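Local structure of glutathione s-transferase (Oryza sativa, 1OYJ) at residues L10-S15 / E37-K42; L86-N91 / Y99-A104. The protein catalyses the conjugation of reduced glutathione to a wide range of hydrophobic electrophiles, as a plant tau-class glutathione transferase. All blocks are in the same frame, centred on the assembly; numbering follows the deposited sequence.

How the contacts relate
Contact 1 and contact 2 follow one another along the chain, the first closing before the second opens, and they lie on opposite sides of the chain's centre. Their centres are 31 Å apart and their nearest atoms about 14 Å, so they do not meet directly. Contact 1 belongs to the thioredoxin-like N-terminal domain, where the ends of the parallel strands 7-11 and 33-36 meet beside the bound glutathione. Contact 2 lies where the chain passes from helix 69-79 into the all-helical C-terminal domain, packing residues 86-91 on the start of helix 97-124. One contact thus shapes the glutathione site; the other joins the linker to the helix that meets the second subunit.

Contact 1 of 2, residues L10-S15 / E37-K42; sequences LDFWVS and EDLGNK. With GSH (glutathione), chain N.
Asp-11 and Glu-37 pair through their backbones where two parallel strands run out: Glu-37 N donates to Asp-11 O over 2.7 Å, and the closest CA atoms are those of Phe-12 and Glu-37. The Glu-37 chain bends at chi2 (-85°), which sets CD. Its carboxylate OE2 lies 4.2 Å from Leu-10 CD1 and has Ser-43 OG as its hydrogen-bond partner. On the other strand end, Asp-11 OD1 accepts from Phe-12 N at 2.8 Å on its anti side, while OD2 forms a salt bridge to Arg-22, so both carboxylate oxygens are engaged. Phe-12 has CG anti to its backbone N (chi1 175°), and its ring meets Leu-39 obliquely, CD2 to Leu-39 CD1 at 4.0 Å. That same Leu-39 methyl also touches the ligand, CD1 lying 3.8 Å from glutathione CB2, so one branch packs against both the ring and the cysteinyl part. Phe-220 of helix 214-229 packs on Phe-12 as well. Beyond the Asx turn at Asp-38, Lys-42 extends past CG and brings NZ within 2.8 Å of glutathione O31, a hydrogen bond to the glycyl carboxylate; NZ also bonds to Arg-54 O. An alanine in place of Lys-42 would probably leave that carboxylate without this positive partner and Arg-54 O without its NZ donor. Ser-15 caps the following helix, its OG bonded to Gly-18 N and 3.3 Å from glutathione SG2. Such a serine at the helix N-terminus beside the thiol, with a lysine at the glycyl end, is characteristic of the glutathione site in tau-class transferases, built on the thioredoxin-like fold.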
ATOM      1  N   LEU A  10      16.035  -4.799  11.193  1.00 19.61           N
ATOM      2  CA  LEU A  10      17.031  -5.013  10.170  1.00 21.45           C
ATOM      3  C   LEU A  10      16.879  -3.804   9.253  1.00 22.24           C
ATOM      4  O   LEU A  10      15.790  -3.537   8.738  1.00 22.35           O
ATOM      5  CB  LEU A  10      16.795  -6.303   9.414  1.00 21.51           C
ATOM      6  CG  LEU A  10      16.538  -7.535  10.277  1.00 23.67           C
ATOM      7  CD1 LEU A  10      16.520  -8.851   9.409  1.00 25.06           C
ATOM      8  CD2 LEU A  10      17.684  -7.668  11.296  1.00 25.04           C
ATOM      9  N   ASP A  11      17.955  -3.065   9.023  1.00 21.44           N
ATOM     10  CA  ASP A  11      17.807  -1.813   8.290  1.00 21.25           C
ATOM     11  C   ASP A  11      19.097  -1.448   7.532  1.00 21.81           C
ATOM     12  O   ASP A  11      20.108  -2.217   7.532  1.00 20.57           O
ATOM     13  CB  ASP A  11      17.366  -0.838   9.369  1.00 22.31           C
ATOM     14  CG  ASP A  11      16.607   0.397   8.864  1.00 23.18           C
ATOM     15  OD1 ASP A  11      16.589   0.700   7.645  1.00 29.07           O
ATOM     16  OD2 ASP A  11      16.000   1.102   9.707  1.00 26.91           O
ATOM     17  N   PHE A  12      19.083  -0.325   6.847  1.00 19.45           N
ATOM     18  CA  PHE A  12      20.187   0.185   6.070  1.00 20.25           C
ATOM     19  C   PHE A  12      20.184   1.666   6.462  1.00 21.48           C
ATOM     20  O   PHE A  12      19.100   2.321   6.433  1.00 21.44           O
ATOM     21  CB  PHE A  12      19.967  -0.037   4.584  1.00 18.71           C
ATOM     22  CG  PHE A  12      21.036   0.575   3.734  1.00 23.19           C
ATOM     23  CD1 PHE A  12      22.341   0.282   3.982  1.00 27.45           C
ATOM     24  CD2 PHE A  12      20.735   1.333   2.636  1.00 27.65           C
ATOM     25  CE1 PHE A  12      23.390   0.812   3.199  1.00 31.61           C
ATOM     26  CE2 PHE A  12      21.774   1.853   1.820  1.00 33.78           C
ATOM     27  CZ  PHE A  12      23.107   1.618   2.137  1.00 27.74           C
ATOM     28  N   TRP A  13      21.318   2.216   6.880  1.00 20.73           N
ATOM     29  CA  TRP A  13      21.331   3.582   7.510  1.00 22.71           C
ATOM     30  C   TRP A  13      20.559   4.692   6.799  1.00 20.70           C
ATOM     31  O   TRP A  13      19.804   5.430   7.413  1.00 20.65           O
ATOM     32  CB  TRP A  13      22.816   3.999   7.796  1.00 22.84           C
ATOM     33  CG  TRP A  13      23.588   4.308   6.583  1.00 21.51           C
ATOM     34  CD1 TRP A  13      24.224   3.466   5.849  1.00 21.83           C
ATOM     35  CD2 TRP A  13      23.750   5.576   5.993  1.00 21.17           C
ATOM     36  NE1 TRP A  13      24.751   4.067   4.726  1.00 24.91           N
ATOM     37  CE2 TRP A  13      24.510   5.400   4.831  1.00 25.97           C
ATOM     38  CE3 TRP A  13      23.333   6.853   6.332  1.00 23.27           C
ATOM     39  CZ2 TRP A  13      24.813   6.435   3.964  1.00 22.53           C
ATOM     40  CZ3 TRP A  13      23.666   7.887   5.511  1.00 23.56           C
ATOM     41  CH2 TRP A  13      24.412   7.695   4.368  1.00 22.22           C
ATOM     42  N   VAL A  14      20.772   4.835   5.506  1.00 20.25           N
ATOM     43  CA  VAL A  14      20.200   5.935   4.702  1.00 20.33           C
ATOM     44  C   VAL A  14      18.755   5.657   4.222  1.00 20.88           C
ATOM     45  O   VAL A  14      18.119   6.516   3.617  1.00 20.25           O
ATOM     46  CB  VAL A  14      21.112   6.191   3.482  1.00 21.31           C
ATOM     47  CG1 VAL A  14      20.857   5.091   2.400  1.00 24.10           C
ATOM     48  CG2 VAL A  14      20.876   7.583   2.878  1.00 24.09           C
ATOM     49  N   SER A  15      18.221   4.449   4.486  1.00 18.40           N
ATOM     50  CA  SER A  15      16.826   4.136   4.080  1.00 20.14           C
ATOM     51  C   SER A  15      15.723   4.995   4.704  1.00 18.17           C
ATOM     52  O   SER A  15      15.484   4.921   5.878  1.00 20.16           O
ATOM     53  CB  SER A  15      16.435   2.680   4.368  1.00 17.92           C
ATOM     54  OG  SER A  15      15.128   2.426   3.938  1.00 21.16           O
ATOM     55  N   GLU A  37      22.312  -3.771   7.723  1.00 23.32           N
ATOM     56  CA  GLU A  37      22.538  -4.791   6.717  1.00 24.65           C
ATOM     57  C   GLU A  37      23.353  -4.299   5.542  1.00 25.30           C
ATOM     58  O   GLU A  37      23.135  -3.224   5.086  1.00 24.34           O
ATOM     59  CB  GLU A  37      21.202  -5.266   6.140  1.00 25.36           C
ATOM     60  CG  GLU A  37      20.382  -6.105   7.097  1.00 24.34           C
ATOM     61  CD  GLU A  37      20.791  -7.575   7.056  1.00 27.77           C
ATOM     62  OE1 GLU A  37      21.399  -7.997   6.047  1.00 25.72           O
ATOM     63  OE2 GLU A  37      20.419  -8.303   7.995  1.00 25.41           O
ATOM     64  N   ASP A  38      24.171  -5.173   4.952  1.00 24.41           N
ATOM     65  CA  ASP A  38      24.876  -4.838   3.720  1.00 25.17           C
ATOM     66  C   ASP A  38      24.010  -5.330   2.588  1.00 25.17           C
ATOM     67  O   ASP A  38      23.921  -6.560   2.302  1.00 24.88           O
ATOM     68  CB  ASP A  38      26.267  -5.542   3.691  1.00 25.85           C
ATOM     69  CG  ASP A  38      27.001  -5.397   2.345  1.00 29.94           C
ATOM     70  OD1 ASP A  38      26.440  -4.843   1.365  1.00 27.83           O
ATOM     71  OD2 ASP A  38      28.170  -5.866   2.193  1.00 35.31           O
ATOM     72  N   LEU A  39      23.393  -4.430   1.853  1.00 25.54           N
ATOM     73  CA  LEU A  39      22.419  -4.887   0.856  1.00 26.23           C
ATOM     74  C   LEU A  39      23.007  -5.692  -0.315  1.00 27.38           C
ATOM     75  O   LEU A  39      22.253  -6.473  -0.980  1.00 25.42           O
ATOM     76  CB  LEU A  39      21.541  -3.758   0.392  1.00 27.13           C
ATOM     77  CG  LEU A  39      20.661  -3.215   1.521  1.00 27.17           C
ATOM     78  CD1 LEU A  39      19.757  -2.108   0.949  1.00 29.54           C
ATOM     79  CD2 LEU A  39      19.723  -4.218   2.199  1.00 23.80           C
ATOM     80  N   GLY A  40      24.330  -5.581  -0.489  1.00 26.52           N
ATOM     81  CA  GLY A  40      25.085  -6.338  -1.466  1.00 27.99           C
ATOM     82  C   GLY A  40      25.492  -7.678  -0.869  1.00 28.19           C
ATOM     83  O   GLY A  40      25.989  -8.567  -1.580  1.00 30.23           O
ATOM     84  N   ASN A  41      25.250  -7.866   0.421  1.00 26.51           N
ATOM     85  CA  ASN A  41      25.652  -9.096   1.075  1.00 26.94           C
ATOM     86  C   ASN A  41      24.610  -9.346   2.191  1.00 24.30           C
ATOM     87  O   ASN A  41      24.893  -9.396   3.360  1.00 23.93           O
ATOM     88  CB  ASN A  41      27.146  -8.947   1.504  1.00 29.04           C
ATOM     89  CG  ASN A  41      27.786 -10.219   1.927  1.00 33.72           C
ATOM     90  OD1 ASN A  41      27.876 -11.199   1.172  1.00 39.97           O
ATOM     91  ND2 ASN A  41      28.321 -10.207   3.147  1.00 41.98           N
ATOM     92  N   LYS A  42      23.371  -9.517   1.788  1.00 23.48           N
ATOM     93  CA  LYS A  42      22.273  -9.669   2.740  1.00 24.44           C
ATOM     94  C   LYS A  42      22.486 -10.817   3.693  1.00 24.92           C
ATOM     95  O   LYS A  42      23.015 -11.832   3.295  1.00 25.11           O
ATOM     96  CB  LYS A  42      20.951  -9.804   2.058  1.00 23.15           C
ATOM     97  CG  LYS A  42      20.505  -8.507   1.316  1.00 22.87           C
ATOM     98  CD  LYS A  42      19.241  -8.650   0.476  1.00 20.67           C
ATOM     99  CE  LYS A  42      19.111  -7.555  -0.586  1.00 25.34           C
ATOM    100  NZ  LYS A  42      17.908  -7.655  -1.542  1.00 19.73           N
TER
HETATM  101  N1  GSH N 799       8.021  -1.144   0.093  1.00 31.36           N
HETATM  102  CA1 GSH N 799       9.186  -0.970   0.899  1.00 32.32           C
HETATM  103  C1  GSH N 799       9.026  -0.572   2.316  1.00 32.54           C
HETATM  104  O11 GSH N 799       9.631  -0.930   3.305  1.00 33.23           O
HETATM  105  O12 GSH N 799       8.168   0.272   2.456  1.00 29.24           O
HETATM  106  CB1 GSH N 799      10.549  -0.789   0.266  1.00 34.07           C
HETATM  107  CG1 GSH N 799      11.766  -0.873   1.195  1.00 32.76           C
HETATM  108  CD1 GSH N 799      13.033  -0.774   0.353  1.00 33.05           C
HETATM  109  OE1 GSH N 799      12.948  -0.264  -0.751  1.00 35.50           O
HETATM  110  N2  GSH N 799      14.195  -1.195   0.854  1.00 31.82           N
HETATM  111  CA2 GSH N 799      15.417  -1.124   0.092  1.00 32.35           C
HETATM  112  C2  GSH N 799      15.888  -2.582  -0.042  1.00 35.16           C
HETATM  113  O2  GSH N 799      15.982  -3.210   0.992  1.00 29.22           O
HETATM  114  CB2 GSH N 799      16.408  -0.274   0.887  1.00 35.08           C
HETATM  115  SG2 GSH N 799      15.929   1.498   0.859  1.00 43.40           S
HETATM  116  N3  GSH N 799      15.978  -3.217  -1.211  1.00 47.99           N
HETATM  117  CA3 GSH N 799      17.204  -4.054  -1.251  1.00 49.71           C
HETATM  118  C3  GSH N 799      18.123  -4.131  -2.469  1.00 54.95           C
HETATM  119  O31 GSH N 799      18.592  -5.243  -2.875  1.00 51.84           O
HETATM  120  O32 GSH N 799      18.463  -3.102  -3.032  1.00 56.10           O

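Contact 2 of 2, residues L86-N91 / Y99-A104; sequences LLPPAN and YARATA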
ATOM      1  N   LEU A  86      -0.279   6.600  15.913  1.00 23.38           N
ATOM      2  CA  LEU A  86      -0.002   7.283  14.636  1.00 23.92           C
ATOM      3  C   LEU A  86      -1.312   7.533  13.884  1.00 24.40           C
ATOM      4  O   LEU A  86      -1.429   8.501  13.159  1.00 23.45           O
ATOM      5  CB  LEU A  86       0.930   6.440  13.768  1.00 23.75           C
ATOM      6  CG  LEU A  86       2.369   6.408  14.267  1.00 22.53           C
ATOM      7  CD1 LEU A  86       3.128   5.395  13.432  1.00 25.33           C
ATOM      8  CD2 LEU A  86       2.949   7.765  14.248  1.00 23.56           C
ATOM      9  N   LEU A  87      -2.266   6.619  14.055  1.00 24.20           N
ATOM     10  CA  LEU A  87      -3.582   6.774  13.470  1.00 25.66           C
ATOM     11  C   LEU A  87      -4.567   6.841  14.610  1.00 28.15           C
ATOM     12  O   LEU A  87      -4.386   6.203  15.626  1.00 26.15           O
ATOM     13  CB  LEU A  87      -3.896   5.572  12.604  1.00 27.05           C
ATOM     14  CG  LEU A  87      -3.067   5.397  11.333  1.00 27.32           C
ATOM     15  CD1 LEU A  87      -3.192   4.039  10.803  1.00 30.24           C
ATOM     16  CD2 LEU A  87      -3.467   6.394  10.360  1.00 28.80           C
ATOM     17  N   PRO A  88      -5.655   7.579  14.458  1.00 31.20           N
ATOM     18  CA  PRO A  88      -6.616   7.679  15.572  1.00 33.25           C
ATOM     19  C   PRO A  88      -7.283   6.347  15.773  1.00 35.39           C
ATOM     20  O   PRO A  88      -7.584   5.716  14.779  1.00 34.78           O
ATOM     21  CB  PRO A  88      -7.656   8.683  15.078  1.00 33.14           C
ATOM     22  CG  PRO A  88      -7.234   9.111  13.695  1.00 32.99           C
ATOM     23  CD  PRO A  88      -6.060   8.301  13.250  1.00 30.85           C
ATOM     24  N   PRO A  89      -7.476   5.874  16.995  1.00 39.20           N
ATOM     25  CA  PRO A  89      -8.263   4.645  17.191  1.00 42.58           C
ATOM     26  C   PRO A  89      -9.702   4.849  16.811  1.00 44.97           C
ATOM     27  O   PRO A  89     -10.220   5.832  17.220  1.00 45.58           O
ATOM     28  CB  PRO A  89      -8.157   4.403  18.680  1.00 42.94           C
ATOM     29  CG  PRO A  89      -6.897   5.155  19.086  1.00 41.53           C
ATOM     30  CD  PRO A  89      -6.919   6.367  18.256  1.00 39.23           C
ATOM     31  N   ALA A  90     -10.286   4.039  15.930  1.00 50.12           N
ATOM     32  CA  ALA A  90     -11.737   4.131  15.678  1.00 53.95           C
ATOM     33  C   ALA A  90     -12.428   3.396  16.832  1.00 57.01           C
ATOM     34  O   ALA A  90     -13.643   3.228  16.839  1.00 57.59           O
ATOM     35  CB  ALA A  90     -12.128   3.527  14.329  1.00 54.30           C
ATOM     36  N   ASN A  91     -11.601   2.959  17.791  1.00 60.86           N
ATOM     37  CA  ASN A  91     -12.020   2.322  19.038  1.00 63.96           C
ATOM     38  C   ASN A  91     -12.640   3.361  19.989  1.00 65.86           C
ATOM     39  O   ASN A  91     -12.752   3.118  21.185  1.00 66.11           O
ATOM     40  CB  ASN A  91     -10.826   1.621  19.763  1.00 64.39           C
ATOM     41  CG  ASN A  91      -9.763   1.031  18.794  1.00 65.87           C
ATOM     42  OD1 ASN A  91      -9.386   1.665  17.796  1.00 66.77           O
ATOM     43  ND2 ASN A  91      -9.237  -0.159  19.130  1.00 66.72           N
ATOM     44  N   TYR A  99     -13.004   8.026   8.991  1.00 17.58           N
ATOM     45  CA  TYR A  99     -12.706   8.755   7.790  1.00 18.84           C
ATOM     46  C   TYR A  99     -11.267   9.308   7.839  1.00 19.66           C
ATOM     47  O   TYR A  99     -10.551   9.315   6.856  1.00 17.80           O
ATOM     48  CB  TYR A  99     -13.702   9.865   7.527  1.00 18.97           C
ATOM     49  CG  TYR A  99     -13.567  10.443   6.124  1.00 19.59           C
ATOM     50  CD1 TYR A  99     -14.065   9.767   5.051  1.00 20.03           C
ATOM     51  CD2 TYR A  99     -12.974  11.661   5.914  1.00 22.57           C
ATOM     52  CE1 TYR A  99     -13.969  10.278   3.744  1.00 24.26           C
ATOM     53  CE2 TYR A  99     -12.812  12.180   4.606  1.00 23.95           C
ATOM     54  CZ  TYR A  99     -13.341  11.504   3.548  1.00 23.19           C
ATOM     55  OH  TYR A  99     -13.274  11.969   2.251  1.00 24.00           O
ATOM     56  N   ALA A 100     -10.864   9.750   9.018  1.00 20.04           N
ATOM     57  CA  ALA A 100      -9.516  10.281   9.218  1.00 20.01           C
ATOM     58  C   ALA A 100      -8.467   9.169   8.976  1.00 21.50           C
ATOM     59  O   ALA A 100      -7.430   9.387   8.279  1.00 21.44           O
ATOM     60  CB  ALA A 100      -9.419  10.895  10.584  1.00 21.35           C
ATOM     61  N   ARG A 101      -8.730   7.968   9.510  1.00 20.90           N
ATOM     62  CA  ARG A 101      -7.854   6.848   9.157  1.00 22.10           C
ATOM     63  C   ARG A 101      -7.737   6.579   7.664  1.00 19.77           C
ATOM     64  O   ARG A 101      -6.588   6.287   7.170  1.00 20.39           O
ATOM     65  CB  ARG A 101      -8.280   5.574   9.849  1.00 23.09           C
ATOM     66  CG  ARG A 101      -8.052   5.553  11.338  1.00 27.18           C
ATOM     67  CD  ARG A 101      -8.852   4.413  12.093  1.00 28.23           C
ATOM     68  NE  ARG A 101      -8.292   3.085  11.906  1.00 30.70           N
ATOM     69  CZ  ARG A 101      -7.369   2.550  12.700  1.00 36.40           C
ATOM     70  NH1 ARG A 101      -6.875   3.249  13.716  1.00 35.12           N
ATOM     71  NH2 ARG A 101      -6.899   1.323  12.481  1.00 37.55           N
ATOM     72  N   ALA A 102      -8.860   6.616   6.931  1.00 18.08           N
ATOM     73  CA  ALA A 102      -8.846   6.330   5.521  1.00 18.21           C
ATOM     74  C   ALA A 102      -8.019   7.416   4.809  1.00 18.16           C
ATOM     75  O   ALA A 102      -7.264   7.132   3.930  1.00 17.08           O
ATOM     76  CB  ALA A 102     -10.276   6.234   4.951  1.00 18.75           C
ATOM     77  N   THR A 103      -8.245   8.678   5.157  1.00 16.97           N
ATOM     78  CA  THR A 103      -7.477   9.767   4.595  1.00 17.64           C
ATOM     79  C   THR A 103      -5.975   9.648   4.833  1.00 17.79           C
ATOM     80  O   THR A 103      -5.135   9.785   3.919  1.00 17.47           O
ATOM     81  CB  THR A 103      -8.107  11.132   5.173  1.00 19.04           C
ATOM     82  OG1 THR A 103      -9.367  11.337   4.537  1.00 21.92           O
ATOM     83  CG2 THR A 103      -7.280  12.369   4.791  1.00 20.57           C
ATOM     84  N   ALA A 104      -5.619   9.251   6.027  1.00 18.56           N
ATOM     85  CA  ALA A 104      -4.225   9.012   6.355  1.00 18.41           C
ATOM     86  C   ALA A 104      -3.624   7.848   5.579  1.00 19.35           C
ATOM     87  O   ALA A 104      -2.519   7.978   5.069  1.00 17.62           O
ATOM     88  CB  ALA A 104      -4.065   8.873   7.842  1.00 18.95           C
TER
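The linker between the two domains of the transferase packs here on the first turns of helix 97-124, with Arg-101 reaching back alongside Pro-88 to its carbonyl oxygen. Pro-88 and the Arg-101 chain point opposite ways as they pass, ring atom CD resting 3.9 Å from Arg-101 CG. The arginine is bent at chi3 (75°), which turns NE off the line of the chain; from there NH1 donates to Pro-88 O at 2.8 Å. The bond is fairly straight (160° at the hydrogen), and the oxygen sits almost in the guanidinium plane, whereas NH1 stands above the carbonyl plane by 38°. Ala-90 CB adds a contact to Arg-101 CD at 4.1 Å. Helix 97-124 opens the all-helical C-terminal domain and also faces the dimer partner: Arg-101 NE forms a salt bridge with Asp-78 of the second subunit, so one guanidinium ties the linker and the neighbouring chain to the helix. Deeper in, Leu-87 CD2 meets Ala-104 CB at 3.6 Å, one turn along the helix, next to Phe-164 and Val-165 of helix 164-169. Toward the N-terminal side of the helix segment, Pro-88 CG lies 4.2 Å from Ala-100 CB. Asp-77 of helix 69-79 accepts from the backbone N of both Leu-86 and Leu-87.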